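PDB 6UEH: Cow rumen GH26 endo-mannanase from Metagenome, which probably hydrolyses internal beta-1,4-mannosidic linkages of mannans such as galactomannan, as a family 26 glycoside hydrolase carrying an accessory domain. Local coordinates for residues Val224-Trp227 / Val228-Gly232; Ile275-Thr279 / Lys280-Tyr284; Asn317-Thr320 / Asp321-Ala325; Phe411-Leu414 / Leu415-Glu419. All coordinates share one frame; numbering follows the deposited sequence.

All four contacts are local ones within the TIM-barrel part of the chain, the family 26 catalytic domain, and they follow one another in series. Interaction 1 is the C-terminal end of helix 220-230, interaction 2 the start of helix 280-301, interaction 3 a turn in the loop between strand 306-309 and helix 334-351, and interaction 4 the last turns of helix 408-417. None touches another: interactions 3 and 4 are nearest, about 20 Å between centres, and interactions 1 and 3 farthest, about 38 Å. They are thus helix ends and a strand-to-helix loop of the eight-stranded parallel barrel, and none belongs to the calcium-bearing CBM6 region.

Interaction 1 of 4, residues Val224-Trp227 / Val228-Gly232; sequences VIEW and VKERG
The C-terminal turns of helix 220-230, the helix of a beta-alpha-beta unit between strands 202-206 and 234-238, carry a contact among Glu226, Trp227 and Arg231. Glu226 and Arg231 form a salt bridge five residues apart: Arg231 NE donates to Glu226 OE1 at 3.0 Å with an N-H...O angle of 165°, using the oxygen's syn lone pair, with that oxygen close to the guanidinium plane. Trp227 approaches from another direction. Its CZ3 sits over the centre of one guanidinium face, 3.6 Å from Arg231 CZ; the planes are 67° apart, and Arg231 CZ lies near the indole plane, at its edge. The bend at chi3 (-114°) places the guanidinium between Glu226 and the indole edge, with NH1 salt-bridged to Glu186. The indole NE1 is bonded to Ala201 O. Glu230 OE1 stands 3.6 Å from Glu226 OE2, like charges that Arg231 may help to offset. The backbone takes a wider pi-type turn at 228-230: Glu226 O receives Glu230 N at 3.1 Å and, weakly, Arg231 N. Gly232 then leaves helical angles with positive phi, a helix C-terminus running into the following strand of a TIM barrel.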
loop_
_atom_site.group_PDB
_atom_site.type_symbol
_atom_site.label_atom_id
_atom_site.label_comp_id
_atom_site.label_asym_id
_atom_site.label_seq_id
_atom_site.Cartn_x
_atom_site.Cartn_y
_atom_site.Cartn_z
ATOM N N VAL A 224 -24.541 0.244 -4.198
ATOM C CA VAL A 224 -23.802 -0.527 -3.201
ATOM C C VAL A 224 -24.656 -1.690 -2.705
ATOM O O VAL A 224 -24.188 -2.827 -2.612
ATOM C CB VAL A 224 -23.371 0.341 -2.004
ATOM C CG1 VAL A 224 -22.773 -0.527 -0.905
ATOM C CG2 VAL A 224 -22.377 1.405 -2.444
ATOM N N ILE A 225 -25.913 -1.393 -2.391
ATOM C CA ILE A 225 -26.863 -2.409 -1.956
ATOM C C ILE A 225 -27.052 -3.470 -3.037
ATOM O O ILE A 225 -27.044 -4.670 -2.752
ATOM C CB ILE A 225 -28.223 -1.784 -1.598
ATOM C CG1 ILE A 225 -28.077 -0.879 -0.372
ATOM C CG2 ILE A 225 -29.266 -2.865 -1.352
ATOM C CD1 ILE A 225 -29.343 -0.140 0.000
ATOM N N GLU A 226 -27.207 -3.018 -4.278
ATOM C CA GLU A 226 -27.373 -3.918 -5.412
ATOM C C GLU A 226 -26.174 -4.856 -5.542
ATOM O O GLU A 226 -26.337 -6.065 -5.702
ATOM C CB GLU A 226 -27.567 -3.117 -6.703
ATOM C CG GLU A 226 -28.171 -3.902 -7.861
ATOM C CD GLU A 226 -27.150 -4.729 -8.618
ATOM O OE1 GLU A 226 -25.943 -4.410 -8.541
ATOM O OE2 GLU A 226 -27.556 -5.699 -9.293
ATOM N N TRP A 227 -24.974 -4.290 -5.462
ATOM C CA TRP A 227 -23.748 -5.065 -5.624
ATOM C C TRP A 227 -23.622 -6.146 -4.557
ATOM O O TRP A 227 -23.326 -7.301 -4.861
ATOM C CB TRP A 227 -22.524 -4.146 -5.582
ATOM C CG TRP A 227 -21.235 -4.853 -5.885
ATOM C CD1 TRP A 227 -20.263 -5.213 -4.994
ATOM C CD2 TRP A 227 -20.787 -5.299 -7.169
ATOM N NE1 TRP A 227 -19.236 -5.852 -5.646
ATOM C CE2 TRP A 227 -19.535 -5.920 -6.984
ATOM C CE3 TRP A 227 -21.322 -5.236 -8.460
ATOM C CZ2 TRP A 227 -18.807 -6.464 -8.038
ATOM C CZ3 TRP A 227 -20.600 -5.779 -9.505
ATOM C CH2 TRP A 227 -19.356 -6.385 -9.288
ATOM N N VAL A 228 -23.861 -5.768 -3.306
ATOM C CA VAL A 228 -23.680 -6.684 -2.187
ATOM C C VAL A 228 -24.851 -7.651 -2.031
ATOM O O VAL A 228 -24.659 -8.866 -2.020
ATOM C CB VAL A 228 -23.489 -5.915 -0.864
ATOM C CG1 VAL A 228 -23.456 -6.879 0.314
ATOM C CG2 VAL A 228 -22.219 -5.077 -0.913
ATOM N N LYS A 229 -26.058 -7.108 -1.918
ATOM C CA LYS A 229 -27.225 -7.910 -1.564
ATOM C C LYS A 229 -27.799 -8.707 -2.735
ATOM O O LYS A 229 -28.410 -9.756 -2.532
ATOM C CB LYS A 229 -28.314 -7.011 -0.969
ATOM C CG LYS A 229 -27.869 -6.246 0.271
ATOM C CD LYS A 229 -27.851 -7.129 1.512
ATOM C CE LYS A 229 -29.253 -7.310 2.080
ATOM N NZ LYS A 229 -29.271 -8.175 3.293
ATOM N N GLU A 230 -27.608 -8.220 -3.956
ATOM C CA GLU A 230 -28.199 -8.884 -5.113
ATOM C C GLU A 230 -27.178 -9.629 -5.972
ATOM O O GLU A 230 -27.503 -10.654 -6.569
ATOM C CB GLU A 230 -28.965 -7.874 -5.970
ATOM C CG GLU A 230 -30.202 -7.313 -5.279
ATOM C CD GLU A 230 -31.058 -6.462 -6.196
ATOM O OE1 GLU A 230 -30.550 -6.015 -7.246
ATOM O OE2 GLU A 230 -32.242 -6.242 -5.864
ATOM N N ARG A 231 -25.948 -9.131 -6.031
ATOM C CA ARG A 231 -24.922 -9.789 -6.838
ATOM C C ARG A 231 -23.913 -10.563 -5.995
ATOM O O ARG A 231 -23.083 -11.296 -6.533
ATOM C CB ARG A 231 -24.197 -8.768 -7.713
ATOM C CG ARG A 231 -25.076 -8.182 -8.798
ATOM C CD ARG A 231 -24.258 -7.756 -10.000
ATOM N NE ARG A 231 -24.289 -6.311 -10.193
ATOM C CZ ARG A 231 -23.734 -5.689 -11.227
ATOM N NH1 ARG A 231 -23.810 -4.369 -11.325
ATOM N NH2 ARG A 231 -23.103 -6.389 -12.162
ATOM N N GLY A 232 -23.989 -10.401 -4.679
ATOM C CA GLY A 232 -23.135 -11.139 -3.765
ATOM C C GLY A 232 -21.695 -10.661 -3.759
ATOM O O GLY A 232 -20.781 -11.418 -3.430
#

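Interaction 2 of 4, residues Ile275-Thr279 / Lys280-Tyr284; sequences IKKGT and KENDY
Thr279 and Asn282 meet at about a right angle at the start of helix 280-301, where the threonine is the N-cap. Its hydroxyl lies between the backbone N and the carbonyl carbon (chi1 70°), which turns OG1 toward the first helical turn to accept from Asn282 N at 3.0 Å, with an N-H...O angle of 153°. OG1 is also bonded to Asp273 O, while Thr279 O takes up Asp283 N at 3.0 Å as the first i to i+4 bond. Asn282 sends its side chain back over the type II turn of Lys276-Thr279: CB packs 3.1 Å from Lys276 O and 3.3 Å from Thr279 OG1. CG anti to N (chi1 -179°) points the amide at the turn, and ND2 binds Cys274 O and Tyr343 OH, the latter on helix 334-351. The other end of the amide is tied by one water, which accepts from Gly278 N at 2.9 Å and donates to Asn282 OD1 at 2.7 Å and to Asp283 OD1 at 2.9 Å. The first-turn N-H of Asn282 is thereby satisfied by a side chain, and the acidic group of Asp283 so near the helix N-terminus would probably be favoured by the helix dipole.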
loop_
_atom_site.group_PDB
_atom_site.type_symbol
_atom_site.label_atom_id
_atom_site.label_comp_id
_atom_site.label_asym_id
_atom_site.label_seq_id
_atom_site.Cartn_x
_atom_site.Cartn_y
_atom_site.Cartn_z
ATOM N N ILE A 275 -11.428 20.122 13.255
ATOM C CA ILE A 275 -11.681 19.345 14.464
ATOM C C ILE A 275 -11.660 20.229 15.709
ATOM O O ILE A 275 -11.540 19.735 16.832
ATOM C CB ILE A 275 -10.654 18.211 14.628
ATOM C CG1 ILE A 275 -9.233 18.775 14.655
ATOM C CG2 ILE A 275 -10.810 17.194 13.506
ATOM C CD1 ILE A 275 -8.161 17.727 14.870
ATOM N N LYS A 276 -11.776 21.537 15.505
ATOM C CA LYS A 276 -11.789 22.475 16.619
ATOM C C LYS A 276 -13.168 23.096 16.812
ATOM O O LYS A 276 -13.687 23.779 15.927
ATOM C CB LYS A 276 -10.739 23.568 16.415
ATOM C CG LYS A 276 -9.311 23.075 16.588
ATOM C CD LYS A 276 -8.314 24.220 16.535
ATOM C CE LYS A 276 -6.896 23.724 16.766
ATOM N NZ LYS A 276 -6.726 23.126 18.122
ATOM N N LYS A 277 -13.741 22.843 17.986
ATOM C CA LYS A 277 -15.051 23.359 18.375
ATOM C C LYS A 277 -15.177 24.871 18.197
ATOM O O LYS A 277 -14.301 25.628 18.610
ATOM C CB LYS A 277 -15.337 23.010 19.838
ATOM C CG LYS A 277 -16.719 23.420 20.302
ATOM C CD LYS A 277 -17.784 22.674 19.528
ATOM C CE LYS A 277 -19.177 22.979 20.067
ATOM N NZ LYS A 277 -20.197 22.323 19.219
ATOM N N GLY A 278 -16.274 25.310 17.588
ATOM C CA GLY A 278 -16.573 26.730 17.507
ATOM C C GLY A 278 -16.097 27.406 16.236
ATOM O O GLY A 278 -16.240 28.618 16.078
ATOM N N THR A 279 -15.531 26.623 15.325
ATOM C CA THR A 279 -15.042 27.157 14.060
ATOM C C THR A 279 -15.969 26.784 12.910
ATOM O O THR A 279 -16.663 25.768 12.969
ATOM C CB THR A 279 -13.624 26.646 13.735
ATOM O OG1 THR A 279 -13.677 25.249 13.409
ATOM C CG2 THR A 279 -12.695 26.858 14.918
ATOM N N LYS A 280 -15.969 27.602 11.863
ATOM C CA LYS A 280 -16.769 27.322 10.676
ATOM C C LYS A 280 -16.260 26.068 9.970
ATOM O O LYS A 280 -17.038 25.328 9.367
ATOM C CB LYS A 280 -16.755 28.520 9.720
ATOM C CG LYS A 280 -17.693 28.376 8.528
ATOM C CD LYS A 280 -17.832 29.687 7.774
ATOM C CE LYS A 280 -16.494 30.171 7.242
ATOM N NZ LYS A 280 -16.608 31.518 6.617
ATOM N N GLU A 281 -14.951 25.834 10.052
ATOM C CA GLU A 281 -14.355 24.615 9.518
ATOM C C GLU A 281 -14.986 23.389 10.166
ATOM O O GLU A 281 -15.347 22.427 9.487
ATOM C CB GLU A 281 -12.840 24.600 9.739
ATOM C CG GLU A 281 -12.032 25.399 8.722
ATOM C CD GLU A 281 -11.924 26.870 9.068
ATOM O OE1 GLU A 281 -12.600 27.317 10.020
ATOM O OE2 GLU A 281 -11.156 27.581 8.385
ATOM N N ASN A 282 -15.122 23.437 11.488
ATOM C CA ASN A 282 -15.701 22.330 12.237
ATOM C C ASN A 282 -17.184 22.149 11.935
ATOM O O ASN A 282 -17.669 21.021 11.827
ATOM C CB ASN A 282 -15.494 22.544 13.737
ATOM C CG ASN A 282 -16.063 21.415 14.571
ATOM O OD1 ASN A 282 -17.037 21.598 15.301
ATOM N ND2 ASN A 282 -15.457 20.237 14.466
ATOM N N ASP A 283 -17.899 23.263 11.801
ATOM C CA ASP A 283 -19.321 23.220 11.484
ATOM C C ASP A 283 -19.562 22.607 10.106
ATOM O O ASP A 283 -20.477 21.798 9.935
ATOM C CB ASP A 283 -19.935 24.620 11.551
ATOM C CG ASP A 283 -20.132 25.109 12.976
ATOM O OD1 ASP A 283 -20.122 24.275 13.908
ATOM O OD2 ASP A 283 -20.310 26.330 13.160
ATOM N N TYR A 284 -18.746 22.990 9.125
ATOM C CA TYR A 284 -18.874 22.410 7.790
ATOM C C TYR A 284 -18.532 20.927 7.806
ATOM O O TYR A 284 -19.271 20.107 7.260
ATOM C CB TYR A 284 -17.981 23.116 6.765
ATOM C CG TYR A 284 -18.020 22.401 5.434
ATOM C CD1 TYR A 284 -19.127 22.514 4.602
ATOM C CD2 TYR A 284 -16.976 21.577 5.029
ATOM C CE1 TYR A 284 -19.187 21.847 3.397
ATOM C CE2 TYR A 284 -17.026 20.903 3.820
ATOM C CZ TYR A 284 -18.134 21.042 3.010
ATOM O OH TYR A 284 -18.194 20.373 1.807
HETATM O O HOH W 1 -18.276 23.839 16.153
#

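Interaction 3 of 4, residues Asn317-Thr320 / Asp321-Ala325; sequences NVNT and DGSGA
The backbone of 317-325 doubles back on itself, with Asn317 N donating to Gly324 O at 2.9 Å and a type I turn running from Gly322 to Ala325. Asn319 bridges the two limbs with both ends of its amide. Its CG occupies the crowded position between the backbone N and the carbonyl carbon (chi1 82°), which aims the group across the inside of the bend. On one end OD1 accepts from Gly322 N at 2.6 Å, the donor tilted from the carbonyl plane; on the other, ND2 gives a hydrogen to Asn317 O at 2.7 Å, nearly along the C=O axis, with that oxygen in the amide plane. The flat amide is thus pinned at both ends. Beside it, Asp321 builds an Asx turn in this loop, which connects strand 306-309 to helix 334-351 of the barrel. Asp321 OD1 is gripped twice by Ser323: its OG donates at 2.6 Å to the syn lone pair, whereas its backbone N, 3.1 Å away, comes from above the carboxylate plane. Gly324 passes close by, its CA 3.3 Å from Asn319 ND2 and also making a CA-H...O contact with Asn317 O. From outside, Glu315 accepts from Asn319 N, and Trp373 NE1 donates to Asn319 O. A water takes a hydrogen from Asn317 ND2 and gives one to Gly324 O, each at 2.7 Å.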
loop_
_atom_site.group_PDB
_atom_site.type_symbol
_atom_site.label_atom_id
_atom_site.label_comp_id
_atom_site.label_asym_id
_atom_site.label_seq_id
_atom_site.Cartn_x
_atom_site.Cartn_y
_atom_site.Cartn_z
ATOM N N ASN A 317 2.925 13.086 -1.577
ATOM C CA ASN A 317 4.367 12.962 -1.753
ATOM C C ASN A 317 5.081 13.114 -0.412
ATOM O O ASN A 317 4.547 13.736 0.507
ATOM C CB ASN A 317 4.873 13.988 -2.765
ATOM C CG ASN A 317 4.473 13.642 -4.186
ATOM O OD1 ASN A 317 4.649 12.509 -4.633
ATOM N ND2 ASN A 317 3.917 14.613 -4.899
ATOM N N VAL A 318 6.280 12.545 -0.315
ATOM C CA VAL A 318 6.984 12.390 0.960
ATOM C C VAL A 318 7.038 13.665 1.808
ATOM O O VAL A 318 7.566 14.694 1.384
ATOM C CB VAL A 318 8.426 11.872 0.736
ATOM C CG1 VAL A 318 9.151 12.695 -0.330
ATOM C CG2 VAL A 318 9.201 11.857 2.047
ATOM N N ASN A 319 6.470 13.572 3.010
ATOM C CA ASN A 319 6.440 14.673 3.971
ATOM C C ASN A 319 5.795 14.240 5.281
ATOM O O ASN A 319 5.197 13.168 5.365
ATOM C CB ASN A 319 5.669 15.871 3.413
ATOM C CG ASN A 319 4.170 15.724 3.582
ATOM O OD1 ASN A 319 3.590 16.242 4.534
ATOM N ND2 ASN A 319 3.536 15.001 2.667
ATOM N N THR A 320 5.910 15.087 6.299
ATOM C CA THR A 320 5.145 14.915 7.532
ATOM C C THR A 320 4.543 16.247 7.968
ATOM O O THR A 320 3.701 16.292 8.863
ATOM C CB THR A 320 6.005 14.354 8.683
ATOM O OG1 THR A 320 7.218 15.111 8.792
ATOM C CG2 THR A 320 6.338 12.885 8.446
ATOM N N ASP A 321 4.974 17.330 7.325
ATOM C CA ASP A 321 4.537 18.667 7.717
ATOM C C ASP A 321 3.359 19.171 6.879
ATOM O O ASP A 321 2.837 20.257 7.128
ATOM C CB ASP A 321 5.707 19.651 7.630
ATOM C CG ASP A 321 6.200 19.858 6.209
ATOM O OD1 ASP A 321 5.901 19.016 5.336
ATOM O OD2 ASP A 321 6.900 20.864 5.969
ATOM N N GLY A 322 2.947 18.384 5.889
ATOM C CA GLY A 322 1.791 18.721 5.076
ATOM C C GLY A 322 2.138 19.252 3.697
ATOM O O GLY A 322 1.272 19.355 2.827
ATOM N N SER A 323 3.413 19.573 3.494
ATOM C CA SER A 323 3.866 20.219 2.264
ATOM C C SER A 323 3.757 19.337 1.018
ATOM O O SER A 323 3.789 19.840 -0.106
ATOM C CB SER A 323 5.313 20.692 2.429
ATOM O OG SER A 323 6.163 19.622 2.806
ATOM N N GLY A 324 3.631 18.027 1.211
ATOM C CA GLY A 324 3.577 17.106 0.089
ATOM C C GLY A 324 2.190 16.561 -0.202
ATOM O O GLY A 324 1.987 15.854 -1.190
ATOM N N ALA A 325 1.231 16.892 0.656
ATOM C CA ALA A 325 -0.126 16.379 0.515
ATOM C C ALA A 325 -0.846 17.026 -0.664
ATOM O O ALA A 325 -0.592 18.184 -0.995
ATOM C CB ALA A 325 -0.904 16.604 1.795
HETATM O O HOH W 2 2.712 16.695 -3.690
#

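Interaction 4 of 4, residues Phe411-Leu414 / Leu415-Glu419; sequences FYTL and LNFVE
Phe417 leans back on Thr413 and Leu414 in the last turn of helix 408-417, the helix of a beta-alpha-beta unit between strands 382-387 and 423-429 of the TIM barrel. Its CB rests 3.2 Å from Leu414 O. From there CG passes above Thr413 O, so that this carbonyl oxygen lies under one ring face, offset toward the rim, while the same oxygen accepts the Phe417 backbone N at 3.0 Å. Phe417 CD2 meets Leu414 CD2 obliquely, at 3.9 Å. Farther out, CE2 and CZ approach the Thr413 methyl, which makes a CH-pi contact: CG2 stands 4.3 Å from the ring centroid, 20° off the normal. Thr413 and Phe417 lie side by side and point the same way; with chi1 at -65°, Thr413 OG1 sits beside the backbone N and bonds Pro409 O, while CG2 is anti to N and faces the ring. On the barrel side, Leu415 CD1 lies against Phe411 CE2 at 3.9 Å and, more loosely, against Tyr412 CD1; Phe411 and Leu415 both pack on Ile424 of strand 423-429. The helix ends in a Schellman motif, Asn420 N to Leu415 O and, weakly, Glu419 N to Asn416 O, with Glu419, of positive phi, as its C-prime residue; Leu414 O accepts Val418 N only weakly. Within that last turn, Asn416 gives two hydrogen bonds to one acceptor: its backbone N and its ND2 reach Tyr412 O from opposite faces of the carbonyl plane, ND2 at 2.6 Å.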
loop_
_atom_site.group_PDB
_atom_site.type_symbol
_atom_site.label_atom_id
_atom_site.label_comp_id
_atom_site.label_asym_id
_atom_site.label_seq_id
_atom_site.Cartn_x
_atom_site.Cartn_y
_atom_site.Cartn_z
ATOM N N PHE A 411 5.135 -3.641 -0.423
ATOM C CA PHE A 411 4.250 -4.491 0.362
ATOM C C PHE A 411 4.857 -4.813 1.726
ATOM O O PHE A 411 4.202 -4.659 2.756
ATOM C CB PHE A 411 3.930 -5.787 -0.385
ATOM C CG PHE A 411 3.100 -6.749 0.415
ATOM C CD1 PHE A 411 1.729 -6.573 0.529
ATOM C CD2 PHE A 411 3.691 -7.821 1.067
ATOM C CE1 PHE A 411 0.965 -7.450 1.275
ATOM C CE2 PHE A 411 2.931 -8.703 1.814
ATOM C CZ PHE A 411 1.567 -8.518 1.916
ATOM N N TYR A 412 6.112 -5.244 1.740
ATOM C CA TYR A 412 6.724 -5.675 2.992
ATOM C C TYR A 412 7.162 -4.504 3.870
ATOM O O TYR A 412 7.272 -4.649 5.087
ATOM C CB TYR A 412 7.891 -6.620 2.708
ATOM C CG TYR A 412 7.395 -8.000 2.349
ATOM C CD1 TYR A 412 6.913 -8.854 3.330
ATOM C CD2 TYR A 412 7.366 -8.433 1.030
ATOM C CE1 TYR A 412 6.434 -10.110 3.015
ATOM C CE2 TYR A 412 6.890 -9.691 0.706
ATOM C CZ TYR A 412 6.425 -10.525 1.704
ATOM O OH TYR A 412 5.947 -11.777 1.394
ATOM N N THR A 413 7.390 -3.345 3.263
ATOM C CA THR A 413 7.637 -2.133 4.038
ATOM C C THR A 413 6.379 -1.766 4.828
ATOM O O THR A 413 6.442 -1.488 6.030
ATOM C CB THR A 413 8.051 -0.951 3.139
ATOM O OG1 THR A 413 9.311 -1.239 2.523
ATOM C CG2 THR A 413 8.175 0.333 3.952
ATOM N N LEU A 414 5.238 -1.783 4.146
ATOM C CA LEU A 414 3.954 -1.520 4.785
ATOM C C LEU A 414 3.620 -2.591 5.820
ATOM O O LEU A 414 3.057 -2.290 6.870
ATOM C CB LEU A 414 2.842 -1.431 3.736
ATOM C CG LEU A 414 2.921 -0.239 2.781
ATOM C CD1 LEU A 414 1.834 -0.308 1.722
ATOM C CD2 LEU A 414 2.826 1.062 3.557
ATOM N N LEU A 415 3.969 -3.840 5.523
ATOM C CA LEU A 415 3.694 -4.946 6.437
ATOM C C LEU A 415 4.436 -4.762 7.750
ATOM O O LEU A 415 3.870 -4.931 8.829
ATOM C CB LEU A 415 4.070 -6.285 5.793
ATOM C CG LEU A 415 3.788 -7.562 6.594
ATOM C CD1 LEU A 415 3.348 -8.679 5.666
ATOM C CD2 LEU A 415 5.016 -7.993 7.390
ATOM N N ASN A 416 5.709 -4.411 7.653
ATOM C CA ASN A 416 6.508 -4.206 8.845
ATOM C C ASN A 416 6.105 -2.938 9.593
ATOM O O ASN A 416 6.273 -2.862 10.808
ATOM C CB ASN A 416 7.991 -4.185 8.485
ATOM C CG ASN A 416 8.514 -5.565 8.133
ATOM O OD1 ASN A 416 8.735 -6.396 9.014
ATOM N ND2 ASN A 416 8.705 -5.820 6.843
ATOM N N PHE A 417 5.560 -1.961 8.871
ATOM C CA PHE A 417 5.009 -0.761 9.501
ATOM C C PHE A 417 3.971 -1.136 10.557
ATOM O O PHE A 417 4.013 -0.648 11.685
ATOM C CB PHE A 417 4.366 0.167 8.465
ATOM C CG PHE A 417 5.314 1.165 7.856
ATOM C CD1 PHE A 417 6.592 1.336 8.360
ATOM C CD2 PHE A 417 4.913 1.945 6.782
ATOM C CE1 PHE A 417 7.457 2.259 7.797
ATOM C CE2 PHE A 417 5.771 2.870 6.218
ATOM C CZ PHE A 417 7.044 3.028 6.725
ATOM N N VAL A 418 3.042 -2.008 10.182
ATOM C CA VAL A 418 1.980 -2.425 11.090
ATOM C C VAL A 418 2.303 -3.745 11.783
ATOM O O VAL A 418 1.450 -4.313 12.463
ATOM C CB VAL A 418 0.637 -2.564 10.351
ATOM C CG1 VAL A 418 0.199 -1.215 9.796
ATOM C CG2 VAL A 418 0.744 -3.599 9.240
ATOM N N GLU A 419 3.535 -4.221 11.609
ATOM C CA GLU A 419 3.993 -5.470 12.223
ATOM C C GLU A 419 3.075 -6.642 11.882
ATOM O O GLU A 419 2.772 -7.474 12.743
ATOM C CB GLU A 419 4.103 -5.318 13.745
ATOM C CG GLU A 419 5.031 -4.199 14.201
ATOM C CD GLU A 419 5.079 -4.052 15.713
ATOM O OE1 GLU A 419 4.578 -4.952 16.422
ATOM O OE2 GLU A 419 5.615 -3.032 16.195
#